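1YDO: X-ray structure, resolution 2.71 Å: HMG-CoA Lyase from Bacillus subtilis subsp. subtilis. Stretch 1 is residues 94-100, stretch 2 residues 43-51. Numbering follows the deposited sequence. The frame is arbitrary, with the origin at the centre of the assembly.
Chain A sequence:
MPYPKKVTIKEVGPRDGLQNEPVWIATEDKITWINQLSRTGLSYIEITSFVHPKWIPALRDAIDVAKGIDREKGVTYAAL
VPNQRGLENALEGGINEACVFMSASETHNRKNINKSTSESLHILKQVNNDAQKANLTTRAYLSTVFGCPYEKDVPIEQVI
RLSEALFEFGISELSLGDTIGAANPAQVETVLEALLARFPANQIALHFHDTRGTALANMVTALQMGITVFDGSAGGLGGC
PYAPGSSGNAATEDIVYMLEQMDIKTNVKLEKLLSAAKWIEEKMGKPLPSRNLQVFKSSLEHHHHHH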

ATOM      1  N   GLY A  94      19.391   5.360  29.869  1.00 53.12           N
ATOM      2  CA  GLY A  94      19.316   6.751  29.459  1.00 50.79           C
ATOM      3  C   GLY A  94      18.107   7.079  28.611  1.00 48.72           C
ATOM      4  O   GLY A  94      17.988   8.197  28.113  1.00 48.12           O
ATOM      5  N   ILE A  95      17.209   6.113  28.453  1.00 46.80           N
ATOM      6  CA  ILE A  95      16.008   6.320  27.655  1.00 46.41           C
ATOM      7  C   ILE A  95      15.268   7.578  28.062  1.00 45.35           C
ATOM      8  O   ILE A  95      15.045   7.802  29.246  1.00 45.80           O
ATOM      9  CB  ILE A  95      15.042   5.124  27.763  1.00 46.17           C
ATOM     10  CG1 ILE A  95      15.527   3.999  26.862  1.00 47.34           C
ATOM     11  CG2 ILE A  95      13.648   5.523  27.326  1.00 46.46           C
ATOM     12  CD1 ILE A  95      16.908   3.502  27.208  1.00 48.07           C
ATOM     13  N   ASN A  96      14.893   8.395  27.078  1.00 43.00           N
ATOM     14  CA  ASN A  96      14.168   9.627  27.344  1.00 41.46           C
ATOM     15  C   ASN A  96      12.692   9.319  27.589  1.00 42.24           C
ATOM     16  O   ASN A  96      12.073   9.866  28.502  1.00 41.94           O
ATOM     17  CB  ASN A  96      14.273  10.584  26.162  1.00 40.33           C
ATOM     18  CG  ASN A  96      15.690  10.781  25.703  1.00 41.29           C
ATOM     19  OD1 ASN A  96      16.553  11.139  26.488  1.00 44.01           O
ATOM     20  ND2 ASN A  96      15.944  10.537  24.422  1.00 41.62           N
ATOM     21  N   GLU A  97      12.119   8.442  26.769  1.00 42.10           N
ATOM     22  CA  GLU A  97      10.710   8.109  26.922  1.00 41.90           C
ATOM     23  C   GLU A  97      10.454   6.615  27.056  1.00 40.78           C
ATOM     24  O   GLU A  97      11.026   5.798  26.342  1.00 40.36           O
ATOM     25  CB  GLU A  97       9.894   8.687  25.746  1.00 42.79           C
ATOM     26  CG  GLU A  97       8.430   8.222  25.699  1.00 45.34           C
ATOM     27  CD  GLU A  97       7.524   9.124  24.870  1.00 46.44           C
ATOM     28  OE1 GLU A  97       7.225  10.255  25.323  1.00 48.21           O
ATOM     29  OE2 GLU A  97       7.102   8.699  23.771  1.00 47.32           O
ATOM     30  N   ALA A  98       9.582   6.276  27.991  1.00 39.15           N
ATOM     31  CA  ALA A  98       9.232   4.898  28.230  1.00 38.21           C
ATOM     32  C   ALA A  98       7.877   4.625  27.615  1.00 37.20           C
ATOM     33  O   ALA A  98       6.966   5.431  27.744  1.00 38.11           O
ATOM     34  CB  ALA A  98       9.191   4.637  29.719  1.00 38.47           C
ATOM     35  N   CYS A  99       7.728   3.493  26.946  1.00 37.96           N
ATOM     36  CA  CYS A  99       6.444   3.179  26.335  1.00 38.79           C
ATOM     37  C   CYS A  99       5.825   1.957  26.963  1.00 37.75           C
ATOM     38  O   CYS A  99       6.301   0.846  26.750  1.00 38.50           O
ATOM     39  CB  CYS A  99       6.624   2.903  24.847  1.00 40.27           C
ATOM     40  SG  CYS A  99       7.693   4.060  23.964  1.00 44.46           S
ATOM     41  N   VAL A 100       4.775   2.138  27.738  1.00 36.72           N
ATOM     42  CA  VAL A 100       4.139   0.971  28.313  1.00 39.14           C
ATOM     43  C   VAL A 100       3.248   0.342  27.242  1.00 40.66           C
ATOM     44  O   VAL A 100       3.075   0.914  26.162  1.00 41.37           O
ATOM     45  CB  VAL A 100       3.290   1.342  29.516  1.00 40.00           C
ATOM     46  CG1 VAL A 100       4.197   1.789  30.648  1.00 39.76           C
ATOM     47  CG2 VAL A 100       2.296   2.436  29.133  1.00 37.38           C
TER
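Stretch 2 43-51: SYIEITSFV

Stretch 2 is a strand from Tyr44 to Ser49, broken from extended geometry at Ile47, with Ser43 before it and Phe50 and Val51 after it; Ser43 and Phe50 are not extended. Stretch 1 leaves a helix at Gly94, whose phi is positive, and becomes a strand at Glu97. The two strands do not pair. Their axes come no closer than 9.2 Å and their N-to-C directions differ by 71°, with a signed crossing angle of -71°. Contact is therefore made through side chains, and it is modest: 264 Å² is buried, both sides summed.

Ser43 is out of reach of stretch 1. Tyr44 makes the main polar contact. Its CA-to-CB bond points sideways, but chi1 is t and the long ring carries the hydroxyl over to stretch 1. There Tyr44 OH donates a hydrogen bond to Glu97 OE2 at 3.0 Å. The carboxylate oxygen lies at the edge of the ring, near its plane. Tyr44 OH also lies 3.3 Å from Cys99 SG, so the phenol end meets two residues of strand 97-100. The CA-to-CB bonds of Glu97 and Cys99 point toward stretch 2, and that of Ala98 points away, as expected for alternating residues of a strand.

Ile45 takes no part. Glu46 has phi/psi of -79/93 and a CA-to-CB bond that points sideways. Its chi1 is m and its chi2 is t, and the end of the side chain comes nearer to stretch 1. Glu46 OE1 is 3.5 Å from Cys99 SG. The CA atoms of Glu46 and Glu97 are 8.6 Å apart, a spacing that leaves room for side chains between the backbones.

At Ile47 the chain departs from extended geometry, with phi/psi of -57/-33. Its CA-to-CB bond points toward stretch 1, and the contact becomes apolar. Ile47 CD1 is 3.9 Å from Ile95 CD1, while the CA atoms of these two residues are 8.5 Å apart. Thr48 returns to a nearly fully extended backbone, at -171/-177, and makes no contact across. Its OG1 gives a weak hydrogen bond to Ser49 O at 3.4 Å.

Ser49 is out of reach, but Val51 N donates to Ser49 OG at 3.2 Å, a local link across the end of the strand. The CA-to-CB bond of Phe50, between them, points toward stretch 1. Its CE1 lies 3.6 Å from Ile95 CD1, which meets the ring at its edge, near the ring plane. The same methyl of Ile95 thus touches both Ile47 and Phe50. Val51 ends the stretch beyond reach.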

ATOM      1  N   SER A  43      12.821  12.286  14.626  1.00 34.65           N
ATOM      2  CA  SER A  43      12.945  12.921  15.931  1.00 33.12           C
ATOM      3  C   SER A  43      12.501  11.988  17.056  1.00 34.26           C
ATOM      4  O   SER A  43      12.341  12.422  18.194  1.00 35.82           O
ATOM      5  CB  SER A  43      12.089  14.183  15.988  1.00 30.10           C
ATOM      6  OG  SER A  43      10.723  13.859  16.014  1.00 25.21           O
ATOM      7  N   TYR A  44      12.289  10.714  16.740  1.00 34.39           N
ATOM      8  CA  TYR A  44      11.852   9.748  17.736  1.00 34.19           C
ATOM      9  C   TYR A  44      12.242   8.352  17.285  1.00 34.64           C
ATOM     10  O   TYR A  44      11.983   7.976  16.149  1.00 35.39           O
ATOM     11  CB  TYR A  44      10.347   9.852  17.902  1.00 33.63           C
ATOM     12  CG  TYR A  44       9.784   8.963  18.970  1.00 34.74           C
ATOM     13  CD1 TYR A  44       9.591   7.604  18.741  1.00 34.50           C
ATOM     14  CD2 TYR A  44       9.378   9.495  20.192  1.00 36.10           C
ATOM     15  CE1 TYR A  44       8.997   6.793  19.702  1.00 36.93           C
ATOM     16  CE2 TYR A  44       8.780   8.696  21.158  1.00 37.35           C
ATOM     17  CZ  TYR A  44       8.586   7.342  20.903  1.00 37.93           C
ATOM     18  OH  TYR A  44       7.944   6.548  21.829  1.00 39.67           O
ATOM     19  N   ILE A  45      12.863   7.582  18.175  1.00 35.13           N
ATOM     20  CA  ILE A  45      13.306   6.241  17.829  1.00 34.12           C
ATOM     21  C   ILE A  45      13.274   5.275  19.004  1.00 35.01           C
ATOM     22  O   ILE A  45      13.974   5.495  19.983  1.00 36.48           O
ATOM     23  CB  ILE A  45      14.751   6.261  17.359  1.00 31.61           C
ATOM     24  CG1 ILE A  45      14.940   7.257  16.228  1.00 29.88           C
ATOM     25  CG2 ILE A  45      15.157   4.874  16.940  1.00 33.56           C
ATOM     26  CD1 ILE A  45      16.357   7.266  15.697  1.00 29.67           C
ATOM     27  N   GLU A  46      12.480   4.209  18.923  1.00 34.52           N
ATOM     28  CA  GLU A  46      12.490   3.240  20.010  1.00 34.81           C
ATOM     29  C   GLU A  46      13.724   2.366  19.819  1.00 35.23           C
ATOM     30  O   GLU A  46      13.667   1.367  19.112  1.00 36.19           O
ATOM     31  CB  GLU A  46      11.272   2.351  19.969  1.00 34.27           C
ATOM     32  CG  GLU A  46      10.014   3.051  20.318  1.00 37.29           C
ATOM     33  CD  GLU A  46       8.906   2.076  20.683  1.00 40.24           C
ATOM     34  OE1 GLU A  46       7.746   2.521  20.863  1.00 42.50           O
ATOM     35  OE2 GLU A  46       9.191   0.861  20.795  1.00 39.16           O
ATOM     36  N   ILE A  47      14.833   2.732  20.448  1.00 34.98           N
ATOM     37  CA  ILE A  47      16.064   1.974  20.295  1.00 33.06           C
ATOM     38  C   ILE A  47      15.975   0.504  20.677  1.00 32.52           C
ATOM     39  O   ILE A  47      16.643  -0.329  20.070  1.00 33.22           O
ATOM     40  CB  ILE A  47      17.189   2.604  21.105  1.00 33.71           C
ATOM     41  CG1 ILE A  47      16.802   2.631  22.583  1.00 34.57           C
ATOM     42  CG2 ILE A  47      17.462   4.012  20.610  1.00 32.88           C
ATOM     43  CD1 ILE A  47      17.913   3.107  23.487  1.00 34.75           C
ATOM     44  N   THR A  48      15.159   0.171  21.671  1.00 32.21           N
ATOM     45  CA  THR A  48      15.050  -1.224  22.095  1.00 33.11           C
ATOM     46  C   THR A  48      13.921  -1.464  23.086  1.00 34.36           C
ATOM     47  O   THR A  48      13.163  -0.549  23.420  1.00 35.08           O
ATOM     48  CB  THR A  48      16.328  -1.687  22.777  1.00 32.99           C
ATOM     49  OG1 THR A  48      16.194  -3.055  23.184  1.00 33.68           O
ATOM     50  CG2 THR A  48      16.590  -0.830  24.010  1.00 32.86           C
ATOM     51  N   SER A  49      13.828  -2.708  23.556  1.00 35.23           N
ATOM     52  CA  SER A  49      12.810  -3.115  24.524  1.00 36.27           C
ATOM     53  C   SER A  49      13.466  -3.702  25.761  1.00 38.08           C
ATOM     54  O   SER A  49      14.419  -4.477  25.659  1.00 38.46           O
ATOM     55  CB  SER A  49      11.866  -4.159  23.919  1.00 35.33           C
ATOM     56  OG  SER A  49      11.143  -4.845  24.925  1.00 30.77           O
ATOM     57  N   PHE A  50      12.956  -3.333  26.930  1.00 40.93           N
ATOM     58  CA  PHE A  50      13.502  -3.842  28.177  1.00 42.47           C
ATOM     59  C   PHE A  50      12.668  -4.957  28.769  1.00 44.01           C
ATOM     60  O   PHE A  50      12.560  -5.092  29.987  1.00 44.34           O
ATOM     61  CB  PHE A  50      13.677  -2.713  29.194  1.00 41.49           C
ATOM     62  CG  PHE A  50      14.825  -1.817  28.884  1.00 39.56           C
ATOM     63  CD1 PHE A  50      14.641  -0.660  28.149  1.00 40.43           C
ATOM     64  CD2 PHE A  50      16.107  -2.166  29.265  1.00 38.40           C
ATOM     65  CE1 PHE A  50      15.732   0.142  27.799  1.00 41.17           C
ATOM     66  CE2 PHE A  50      17.199  -1.371  28.916  1.00 38.26           C
ATOM     67  CZ  PHE A  50      17.013  -0.223  28.183  1.00 39.31           C
ATOM     68  N   VAL A  51      12.054  -5.744  27.898  1.00 45.24           N
ATOM     69  CA  VAL A  51      11.288  -6.885  28.361  1.00 47.60           C
ATOM     70  C   VAL A  51      12.360  -7.933  28.691  1.00 50.40           C
ATOM     71  O   VAL A  51      13.429  -7.910  28.084  1.00 51.10           O
ATOM     72  CB  VAL A  51      10.387  -7.421  27.245  1.00 46.36           C
ATOM     73  CG1 VAL A  51       9.664  -8.681  27.706  1.00 43.22           C
ATOM     74  CG2 VAL A  51       9.414  -6.353  26.834  1.00 45.69           C
TER